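Local coordinates for protein uracil-DNA glycosylase (Sulfolobus tokodaii str. 7, PDB 4ZBY) that is a uracil-DNA glycosylase of the UDG-like superfamily, with an iron/sulfur cluster and a uracil bound in the model, at residues E30-P44 / R75-P88. Sequence-based numbering, arbitrary orientation.
Sequences EGYPKAEIMFVGEAP and RDQVFITNVVKCRP. With URA (uracil), chain C; SF4 (iron/sulfur cluster), chain B.
Gly41 and Asn82 sit side by side at the ends of neighbouring parallel strands, with the uracil held just beyond them. The Asn82 amide reads the ligand twice: OD1 accepts a hydrogen bond from uracil N3 at 2.7 Å, and ND2 donates to uracil O4. Its CG is anti to the carbonyl carbon (chi1 -64°), and the amide's turn about chi2 (-73°) sets Asn82 OD1 against Gly41 C, 3.1 Å away. On the other strand's continuation, Glu42 N donates to uracil O2 at 2.9 Å, with a weak hydrogen bond from Ala43 N; Phe55 N and His164 NE2 also hydrogen-bond the ligand. Glu42 O in turn accepts from Val84 N, tying together the two loops that leave the strands. Further along, Pro44 CD rests 3.2 Å from Val84 O, and Cys86 SG binds the cluster iron FE3 at 2.3 Å, so this pairing joins the uracil pocket to the cluster site.

Behind the pocket, strands 37-41 and 79-82 run parallel in the central sheet of the UDG-like alpha/beta fold, linked by a crossover containing helix 58-71. Phe39 turns the edge of its ring to Val78 CB, 3.8 Å from CE2, while Ile67 and Leu71 of that helix touch the same side chain. On the other face, Met38, extended throughout, reaches Thr81 CG2 with its CE.

Strand 30-31 pairs antiparallel with the far edge of 79-82. Glu30 O, bonded to Ile80 N, also lies over one face of the Phe79 ring. In the conformer described, Glu30 OE2 receives Arg75 NH2 at 2.6 Å, in the guanidinium plane but with the carboxylate turned 84° to it; Arg53 is its second salt-bridge partner.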
loop_
_atom_site.group_PDB
_atom_site.type_symbol
_atom_site.label_atom_id
_atom_site.label_comp_id
_atom_site.label_asym_id
_atom_site.label_seq_id
_atom_site.Cartn_x
_atom_site.Cartn_y
_atom_site.Cartn_z
ATOM N N GLU A 30 0.848 -5.357 -7.986
ATOM C CA GLU A 30 1.821 -6.165 -8.702
ATOM C C GLU A 30 3.059 -6.385 -7.840
ATOM O O GLU A 30 3.375 -5.559 -6.970
ATOM C CB GLU A 30 2.181 -5.502 -10.045
ATOM C CG GLU A 30 2.925 -4.179 -9.945
ATOM C CD GLU A 30 3.103 -3.474 -11.294
ATOM O OE1 GLU A 30 2.592 -3.963 -12.322
ATOM O OE2 GLU A 30 3.771 -2.424 -11.316
ATOM N N GLY A 31 3.756 -7.494 -8.083
ATOM C CA GLY A 31 5.014 -7.725 -7.421
ATOM C C GLY A 31 5.220 -9.158 -7.013
ATOM O O GLY A 31 4.465 -10.058 -7.398
ATOM N N TYR A 32 6.279 -9.368 -6.244
ATOM C CA TYR A 32 6.722 -10.704 -5.872
ATOM C C TYR A 32 5.790 -11.338 -4.852
ATOM O O TYR A 32 5.510 -10.731 -3.826
ATOM C CB TYR A 32 8.132 -10.592 -5.311
ATOM C CG TYR A 32 8.803 -11.892 -5.004
ATOM C CD1 TYR A 32 9.603 -12.019 -3.876
ATOM C CD2 TYR A 32 8.688 -12.984 -5.863
ATOM C CE1 TYR A 32 10.262 -13.205 -3.598
ATOM C CE2 TYR A 32 9.351 -14.177 -5.571
ATOM C CZ TYR A 32 10.120 -14.270 -4.437
ATOM O OH TYR A 32 10.788 -15.454 -4.162
ATOM N N PRO A 33 5.279 -12.540 -5.136
ATOM C CA PRO A 33 4.335 -13.156 -4.199
ATOM C C PRO A 33 4.954 -13.513 -2.862
ATOM O O PRO A 33 4.194 -13.762 -1.924
ATOM C CB PRO A 33 3.902 -14.430 -4.935
ATOM C CG PRO A 33 3.962 -14.024 -6.347
ATOM C CD PRO A 33 5.215 -13.186 -6.458
ATOM N N LYS A 34 6.279 -13.571 -2.795
ATOM C CA LYS A 34 6.982 -13.846 -1.535
ATOM C C LYS A 34 7.767 -12.603 -1.109
ATOM O O LYS A 34 8.790 -12.681 -0.404
ATOM C CB LYS A 34 7.883 -15.072 -1.677
ATOM C CG LYS A 34 7.086 -16.335 -2.018
ATOM C CD LYS A 34 7.917 -17.603 -1.985
ATOM C CE LYS A 34 7.012 -18.836 -2.086
ATOM N NZ LYS A 34 7.802 -20.094 -2.095
ATOM N N ALA A 35 7.251 -11.432 -1.491
ATOM C CA ALA A 35 7.862 -10.170 -1.046
ATOM C C ALA A 35 8.001 -10.086 0.470
ATOM O O ALA A 35 7.081 -10.409 1.225
ATOM C CB ALA A 35 7.048 -8.965 -1.542
ATOM N N GLU A 36 9.163 -9.640 0.914
ATOM C CA GLU A 36 9.286 -9.308 2.340
ATOM C C GLU A 36 8.663 -7.968 2.677
ATOM O O GLU A 36 8.279 -7.746 3.831
ATOM C CB GLU A 36 10.739 -9.320 2.759
ATOM C CG GLU A 36 11.261 -10.742 2.806
ATOM C CD GLU A 36 12.683 -10.822 3.307
ATOM O OE1 GLU A 36 13.286 -9.760 3.548
ATOM O OE2 GLU A 36 13.178 -11.952 3.474
ATOM N N ILE A 37 8.598 -7.060 1.707
ATOM C CA ILE A 37 7.980 -5.747 1.947
ATOM C C ILE A 37 6.787 -5.525 1.032
ATOM O O ILE A 37 6.863 -5.649 -0.190
ATOM C CB ILE A 37 8.973 -4.591 1.742
ATOM C CG1 ILE A 37 10.276 -4.864 2.502
ATOM C CG2 ILE A 37 8.305 -3.254 2.129
ATOM C CD1 ILE A 37 11.367 -3.785 2.336
ATOM N N MET A 38 5.674 -5.174 1.642
ATOM C CA MET A 38 4.453 -4.920 0.906
ATOM C C MET A 38 4.123 -3.442 1.119
ATOM O O MET A 38 4.171 -2.955 2.254
ATOM C CB MET A 38 3.347 -5.863 1.414
ATOM C CG MET A 38 2.005 -5.726 0.767
ATOM S SD MET A 38 0.959 -7.099 1.393
ATOM C CE MET A 38 -0.505 -6.663 0.492
ATOM N N PHE A 39 3.847 -2.714 0.038
ATOM C CA PHE A 39 3.467 -1.286 0.116
ATOM C C PHE A 39 1.992 -1.165 -0.169
ATOM O O PHE A 39 1.498 -1.739 -1.136
ATOM C CB PHE A 39 4.261 -0.454 -0.907
ATOM C CG PHE A 39 5.731 -0.452 -0.640
ATOM C CD1 PHE A 39 6.298 0.544 0.145
ATOM C CD2 PHE A 39 6.516 -1.483 -1.104
ATOM C CE1 PHE A 39 7.656 0.529 0.435
ATOM C CE2 PHE A 39 7.883 -1.517 -0.825
ATOM C CZ PHE A 39 8.444 -0.507 -0.058
ATOM N N VAL A 40 1.289 -0.416 0.659
ATOM C CA VAL A 40 -0.151 -0.235 0.438
ATOM C C VAL A 40 -0.497 1.230 0.417
ATOM O O VAL A 40 -0.321 1.924 1.419
ATOM C CB VAL A 40 -0.994 -0.926 1.544
ATOM C CG1 VAL A 40 -2.490 -0.863 1.213
ATOM C CG2 VAL A 40 -0.546 -2.374 1.733
ATOM N N GLY A 41 -0.997 1.698 -0.725
ATOM C CA GLY A 41 -1.479 3.067 -0.822
ATOM C C GLY A 41 -2.981 3.190 -0.660
ATOM O O GLY A 41 -3.663 2.297 -0.168
ATOM N N GLU A 42 -3.495 4.344 -1.073
ATOM C CA GLU A 42 -4.912 4.675 -0.941
ATOM C C GLU A 42 -5.770 4.084 -2.073
ATOM O O GLU A 42 -6.608 3.195 -1.853
ATOM C CB GLU A 42 -5.078 6.197 -0.909
ATOM C CG GLU A 42 -6.539 6.655 -0.870
ATOM C CD GLU A 42 -6.688 8.166 -0.953
ATOM O OE1 GLU A 42 -5.657 8.886 -0.927
ATOM O OE2 GLU A 42 -7.847 8.630 -1.047
ATOM N N ALA A 43 -5.567 4.610 -3.271
ATOM C CA ALA A 43 -6.331 4.196 -4.447
ATOM C C ALA A 43 -5.586 4.661 -5.685
ATOM O O ALA A 43 -4.768 5.599 -5.613
ATOM C CB ALA A 43 -7.773 4.771 -4.403
ATOM N N PRO A 44 -5.867 4.030 -6.826
ATOM C CA PRO A 44 -5.274 4.454 -8.095
ATOM C C PRO A 44 -5.555 5.906 -8.421
ATOM O O PRO A 44 -6.661 6.407 -8.180
ATOM C CB PRO A 44 -5.974 3.559 -9.138
ATOM C CG PRO A 44 -6.489 2.417 -8.398
ATOM C CD PRO A 44 -6.714 2.830 -6.976
ATOM N N ARG A 75 11.134 -2.789 -8.100
ATOM C CA ARG A 75 9.711 -3.036 -7.853
ATOM C C ARG A 75 9.356 -4.520 -7.918
ATOM O O ARG A 75 8.478 -4.982 -7.195
ATOM C CB ARG A 75 8.837 -2.278 -8.864
ATOM C CG ARG A 75 8.888 -0.779 -8.742
ATOM C CD ARG A 75 8.242 -0.139 -9.976
ATOM N NE ARG A 75 6.845 -0.540 -10.181
ATOM C CZ ARG A 75 5.787 0.180 -9.799
ATOM N NH1 ARG A 75 5.953 1.342 -9.185
ATOM N NH2 ARG A 75 4.557 -0.264 -10.035
ATOM N N ASP A 76 10.014 -5.276 -8.791
ATOM C CA ASP A 76 9.681 -6.683 -8.904
ATOM C C ASP A 76 10.107 -7.503 -7.682
ATOM O O ASP A 76 9.768 -8.692 -7.586
ATOM C CB ASP A 76 10.304 -7.273 -10.180
ATOM C CG ASP A 76 9.668 -6.701 -11.439
ATOM O OD1 ASP A 76 8.454 -6.428 -11.397
ATOM O OD2 ASP A 76 10.380 -6.509 -12.453
ATOM N N GLN A 77 10.808 -6.879 -6.730
ATOM C CA GLN A 77 11.202 -7.607 -5.527
ATOM C C GLN A 77 10.276 -7.316 -4.363
ATOM O O GLN A 77 10.409 -7.932 -3.318
ATOM C CB GLN A 77 12.633 -7.268 -5.103
ATOM C CG GLN A 77 13.719 -7.641 -6.101
ATOM C CD GLN A 77 15.083 -7.118 -5.720
ATOM O OE1 GLN A 77 15.343 -5.930 -5.795
ATOM N NE2 GLN A 77 15.979 -8.018 -5.331
ATOM N N VAL A 78 9.338 -6.388 -4.548
ATOM C CA VAL A 78 8.388 -6.046 -3.471
ATOM C C VAL A 78 6.977 -6.271 -3.983
ATOM O O VAL A 78 6.808 -6.723 -5.135
ATOM C CB VAL A 78 8.565 -4.607 -3.007
ATOM C CG1 VAL A 78 9.989 -4.448 -2.454
ATOM C CG2 VAL A 78 8.320 -3.616 -4.158
ATOM N N PHE A 79 5.965 -6.029 -3.151
ATOM C CA PHE A 79 4.596 -6.085 -3.637
ATOM C C PHE A 79 3.933 -4.761 -3.353
ATOM O O PHE A 79 4.084 -4.213 -2.257
ATOM C CB PHE A 79 3.797 -7.235 -2.999
ATOM C CG PHE A 79 2.487 -7.499 -3.695
ATOM C CD1 PHE A 79 1.343 -6.837 -3.303
ATOM C CD2 PHE A 79 2.418 -8.398 -4.769
ATOM C CE1 PHE A 79 0.116 -7.068 -3.956
ATOM C CE2 PHE A 79 1.218 -8.631 -5.435
ATOM C CZ PHE A 79 0.068 -7.945 -5.025
ATOM N N ILE A 80 3.228 -4.227 -4.352
ATOM C CA ILE A 80 2.661 -2.877 -4.241
ATOM C C ILE A 80 1.187 -2.894 -4.611
ATOM O O ILE A 80 0.827 -3.401 -5.673
ATOM C CB ILE A 80 3.385 -1.888 -5.182
ATOM C CG1 ILE A 80 4.873 -1.783 -4.815
ATOM C CG2 ILE A 80 2.691 -0.518 -5.122
ATOM C CD1 ILE A 80 5.698 -0.974 -5.872
ATOM N N THR A 81 0.346 -2.388 -3.725
ATOM C CA THR A 81 -1.072 -2.331 -4.030
ATOM C C THR A 81 -1.701 -1.180 -3.246
ATOM O O THR A 81 -0.988 -0.317 -2.744
ATOM C CB THR A 81 -1.753 -3.693 -3.734
ATOM O OG1 THR A 81 -3.112 -3.659 -4.211
ATOM C CG2 THR A 81 -1.724 -4.034 -2.252
ATOM N N ASN A 82 -3.029 -1.164 -3.195
ATOM C CA ASN A 82 -3.799 -0.111 -2.531
ATOM C C ASN A 82 -4.972 -0.717 -1.793
ATOM O O ASN A 82 -5.404 -1.810 -2.121
ATOM C CB ASN A 82 -4.343 0.917 -3.529
ATOM C CG ASN A 82 -3.249 1.694 -4.240
ATOM O OD1 ASN A 82 -2.607 2.547 -3.655
ATOM N ND2 ASN A 82 -3.043 1.400 -5.515
ATOM N N VAL A 83 -5.520 0.017 -0.825
ATOM C CA VAL A 83 -6.669 -0.484 -0.082
ATOM C C VAL A 83 -7.924 -0.506 -0.975
ATOM O O VAL A 83 -8.774 -1.393 -0.839
ATOM C CB VAL A 83 -6.899 0.350 1.204
ATOM C CG1 VAL A 83 -7.186 1.801 0.865
ATOM C CG2 VAL A 83 -8.015 -0.248 2.053
ATOM N N VAL A 84 -8.026 0.445 -1.912
ATOM C CA VAL A 84 -9.093 0.450 -2.893
ATOM C C VAL A 84 -8.444 0.326 -4.268
ATOM O O VAL A 84 -7.395 0.931 -4.521
ATOM C CB VAL A 84 -9.938 1.740 -2.792
ATOM C CG1 VAL A 84 -10.819 1.940 -4.012
ATOM C CG2 VAL A 84 -10.793 1.658 -1.521
ATOM N N LYS A 85 -9.048 -0.466 -5.141
ATOM C CA LYS A 85 -8.347 -0.821 -6.364
ATOM C C LYS A 85 -8.885 -0.199 -7.664
ATOM O O LYS A 85 -8.358 -0.461 -8.762
ATOM C CB LYS A 85 -8.277 -2.349 -6.440
ATOM C CG LYS A 85 -7.353 -2.887 -5.315
ATOM C CD LYS A 85 -7.632 -4.335 -5.021
ATOM C CE LYS A 85 -6.428 -5.009 -4.404
ATOM N NZ LYS A 85 -6.007 -4.469 -3.073
ATOM N N CYS A 86 -9.880 0.680 -7.549
ATOM C CA CYS A 86 -10.318 1.483 -8.685
ATOM C C CYS A 86 -10.216 2.962 -8.358
ATOM O O CYS A 86 -10.324 3.349 -7.208
ATOM C CB CYS A 86 -11.749 1.153 -9.082
ATOM S SG CYS A 86 -11.852 -0.580 -9.629
ATOM N N ARG A 87 -9.966 3.760 -9.388
ATOM C CA ARG A 87 -9.850 5.225 -9.247
ATOM C C ARG A 87 -11.171 5.892 -8.897
ATOM O O ARG A 87 -12.117 5.838 -9.663
ATOM C CB ARG A 87 -9.324 5.831 -10.551
ATOM C CG ARG A 87 -9.047 7.328 -10.494
ATOM C CD ARG A 87 -8.994 7.916 -11.894
ATOM N NE ARG A 87 -8.505 9.289 -11.872
ATOM C CZ ARG A 87 -8.481 10.093 -12.931
ATOM N NH1 ARG A 87 -8.015 11.326 -12.812
ATOM N NH2 ARG A 87 -8.919 9.665 -14.108
ATOM N N PRO A 88 -11.227 6.563 -7.745
ATOM C CA PRO A 88 -12.456 7.302 -7.462
ATOM C C PRO A 88 -12.568 8.481 -8.405
ATOM O O PRO A 88 -11.546 9.014 -8.827
ATOM C CB PRO A 88 -12.276 7.752 -6.008
ATOM C CG PRO A 88 -11.287 6.762 -5.431
ATOM C CD PRO A 88 -10.342 6.459 -6.572
HETATM N N1 URA C . -1.793 6.967 -5.117
HETATM C C2 URA C . -2.012 5.824 -4.430
HETATM O O2 URA C . -2.474 5.805 -3.304
HETATM N N3 URA C . -1.875 4.685 -5.119
HETATM C C4 URA C . -1.537 4.572 -6.421
HETATM O O4 URA C . -1.376 3.463 -6.903
HETATM C C5 URA C . -1.305 5.783 -7.104
HETATM C C6 URA C . -1.427 6.959 -6.443
HETATM FE FE1 SF4 B . -14.882 -1.439 -6.045
HETATM FE FE2 SF4 B . -14.281 -3.857 -6.996
HETATM FE FE3 SF4 B . -12.961 -1.695 -7.918
HETATM FE FE4 SF4 B . -12.528 -2.574 -5.439
HETATM S S1 SF4 B . -12.019 -3.663 -7.368
HETATM S S2 SF4 B . -12.820 -0.434 -6.055
HETATM S S3 SF4 B . -14.605 -3.317 -4.845
HETATM S S4 SF4 B . -15.217 -2.143 -8.138
HETATM O O HOH W 1 5.870 -4.324 -7.466
HETATM O O HOH W 2 6.675 -2.966 -11.892
HETATM O O HOH W 3 10.498 -7.557 -0.585
#